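Local coordinates for HDLP (histone deacetylase-like protein) (Aquifex aeolicus, PDB 1C3R) that probably works as a zinc-dependent deacetylase of the histone deacetylase family, and binds the hydroxamate inhibitor trichostatin A, at residues V4-T9 against L308-L313. The protein carries 2 engineered substitutions. Numbering follows the deposited sequence.
Sequences VKLIGT and LIWCEL
Trp310 reaches from helix 299-314 to strand 4-8 with the outer rim of its six-membered ring, and Leu6 lies over one face of it. The evidence for a CH-pi contact is that Leu6 CB stands 3.9 Å from the centroid of that six-membered ring and 29° off its normal. The displacement is toward the rim, where Leu6 CB comes to 3.5 Å from Trp310 CZ3. Trp310 has CG anti to its backbone N (chi1 178°), which carries the indole toward the strand, whose axis passes 9.5 Å from that of helix 308-313 at closest approach.

Polar strand atoms also border the indole: the carbonyl oxygen Lys5 O meets Trp310 CZ3 at 3.5 Å, near the ring plane, whereas Val4 O approaches CH2 obliquely. Neither is a hydrogen bond across the contact; the indole NE1 instead bonds to Leu40 O, which probably restricts rotation of the ring.

Aliphatic packing closes the Val4 end. Val4 CG1 touches Leu313 CB at 3.6 Å and Trp310 CZ3 at 3.9 Å, and so bridges two helix residues, while CG2 rests 3.3 Å from the backbone oxygen Leu313 O.

Strand and helix run nearly antiparallel, at 151°. Backbone bonds tie the strand to 46-48 and 122-125 within the parallel sheet of this arginase-like alpha/beta fold, and Ile7 packs on helix 98-118. Leu6 CB would probably lose its aromatic face, and Leu40 O its indole donor, if an alanine stood in place of Trp310.

With no hydrogen bond joining the segments, their cohesion probably rests mainly on dispersion, with a minor contribution from Lys5 O at the ring edge: a mostly apolar interface that lays helix 299-314 against the sheet, away from the zinc site.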
loop_
_atom_site.group_PDB
_atom_site.type_symbol
_atom_site.label_atom_id
_atom_site.label_comp_id
_atom_site.label_asym_id
_atom_site.label_seq_id
_atom_site.Cartn_x
_atom_site.Cartn_y
_atom_site.Cartn_z
ATOM N N VAL A 4 -16.979 34.693 7.723
ATOM C CA VAL A 4 -16.082 33.611 7.352
ATOM C C VAL A 4 -15.332 33.102 8.576
ATOM O O VAL A 4 -14.593 33.844 9.217
ATOM C CB VAL A 4 -15.078 34.105 6.293
ATOM C CG1 VAL A 4 -14.218 32.948 5.787
ATOM C CG2 VAL A 4 -15.838 34.770 5.155
ATOM N N LYS A 5 -15.520 31.828 8.891
ATOM C CA LYS A 5 -14.877 31.235 10.052
ATOM C C LYS A 5 -13.986 30.047 9.719
ATOM O O LYS A 5 -14.163 29.384 8.700
ATOM C CB LYS A 5 -15.941 30.779 11.059
ATOM C CG LYS A 5 -16.761 31.896 11.708
ATOM C CD LYS A 5 -15.906 32.747 12.634
ATOM C CE LYS A 5 -16.744 33.775 13.389
ATOM N NZ LYS A 5 -17.433 34.724 12.474
ATOM N N LEU A 6 -13.027 29.794 10.603
ATOM C CA LEU A 6 -12.118 28.667 10.476
ATOM C C LEU A 6 -12.302 27.869 11.768
ATOM O O LEU A 6 -12.205 28.419 12.864
ATOM C CB LEU A 6 -10.672 29.155 10.342
ATOM C CG LEU A 6 -9.556 28.124 10.095
ATOM C CD1 LEU A 6 -9.363 27.247 11.314
ATOM C CD2 LEU A 6 -9.890 27.289 8.881
ATOM N N ILE A 7 -12.601 26.582 11.640
ATOM C CA ILE A 7 -12.796 25.742 12.812
ATOM C C ILE A 7 -11.524 24.938 13.049
ATOM O O ILE A 7 -11.035 24.257 12.149
ATOM C CB ILE A 7 -13.994 24.776 12.629
ATOM C CG1 ILE A 7 -15.320 25.547 12.631
ATOM C CG2 ILE A 7 -14.036 23.785 13.774
ATOM C CD1 ILE A 7 -15.490 26.539 11.513
ATOM N N GLY A 8 -10.977 25.036 14.256
ATOM C CA GLY A 8 -9.763 24.307 14.562
ATOM C C GLY A 8 -9.251 24.553 15.966
ATOM O O GLY A 8 -9.881 25.249 16.764
ATOM N N THR A 9 -8.097 23.969 16.257
ATOM C CA THR A 9 -7.450 24.088 17.554
ATOM C C THR A 9 -6.042 23.519 17.470
ATOM O O THR A 9 -5.767 22.661 16.639
ATOM C CB THR A 9 -8.201 23.294 18.629
ATOM O OG1 THR A 9 -7.458 23.333 19.853
ATOM C CG2 THR A 9 -8.372 21.846 18.196
ATOM N N LEU A 308 -3.961 29.336 0.935
ATOM C CA LEU A 308 -4.540 29.967 -0.249
ATOM C C LEU A 308 -6.061 29.911 -0.098
ATOM O O LEU A 308 -6.750 30.918 -0.269
ATOM C CB LEU A 308 -4.096 29.243 -1.534
ATOM C CG LEU A 308 -2.593 29.254 -1.854
ATOM C CD1 LEU A 308 -2.339 28.514 -3.160
ATOM C CD2 LEU A 308 -2.083 30.682 -1.959
ATOM N N ILE A 309 -6.576 28.740 0.259
ATOM C CA ILE A 309 -8.007 28.564 0.452
ATOM C C ILE A 309 -8.537 29.561 1.478
ATOM O O ILE A 309 -9.539 30.233 1.243
ATOM C CB ILE A 309 -8.335 27.128 0.941
ATOM C CG1 ILE A 309 -7.917 26.109 -0.119
ATOM C CG2 ILE A 309 -9.820 26.995 1.227
ATOM C CD1 ILE A 309 -8.630 26.291 -1.441
ATOM N N TRP A 310 -7.859 29.663 2.616
ATOM C CA TRP A 310 -8.297 30.583 3.656
ATOM C C TRP A 310 -8.291 32.044 3.221
ATOM O O TRP A 310 -9.197 32.796 3.600
ATOM C CB TRP A 310 -7.457 30.423 4.923
ATOM C CG TRP A 310 -7.849 31.401 5.998
ATOM C CD1 TRP A 310 -7.115 32.456 6.455
ATOM C CD2 TRP A 310 -9.104 31.459 6.689
ATOM N NE1 TRP A 310 -7.833 33.169 7.384
ATOM C CE2 TRP A 310 -9.057 32.576 7.548
ATOM C CE3 TRP A 310 -10.265 30.674 6.665
ATOM C CZ2 TRP A 310 -10.129 32.934 8.379
ATOM C CZ3 TRP A 310 -11.331 31.030 7.491
ATOM C CH2 TRP A 310 -11.253 32.151 8.335
ATOM N N CYS A 311 -7.284 32.457 2.449
ATOM C CA CYS A 311 -7.234 33.846 1.977
ATOM C C CYS A 311 -8.403 34.133 1.019
ATOM O O CYS A 311 -8.997 35.213 1.052
ATOM C CB CYS A 311 -5.899 34.145 1.279
ATOM S SG CYS A 311 -4.453 34.229 2.379
ATOM N N GLU A 312 -8.733 33.165 0.170
ATOM C CA GLU A 312 -9.846 33.316 -0.768
ATOM C C GLU A 312 -11.121 33.599 0.019
ATOM O O GLU A 312 -11.815 34.580 -0.221
ATOM C CB GLU A 312 -10.067 32.030 -1.561
ATOM C CG GLU A 312 -9.951 32.151 -3.069
ATOM C CD GLU A 312 -10.863 33.199 -3.655
ATOM O OE1 GLU A 312 -12.065 33.203 -3.322
ATOM O OE2 GLU A 312 -10.376 34.013 -4.465
ATOM N N LEU A 313 -11.431 32.711 0.954
ATOM C CA LEU A 313 -12.631 32.856 1.772
ATOM C C LEU A 313 -12.616 34.107 2.633
ATOM O O LEU A 313 -13.621 34.798 2.747
ATOM C CB LEU A 313 -12.805 31.646 2.686
ATOM C CG LEU A 313 -13.201 30.338 2.019
ATOM C CD1 LEU A 313 -13.148 29.218 3.040
ATOM C CD2 LEU A 313 -14.593 30.475 1.424
#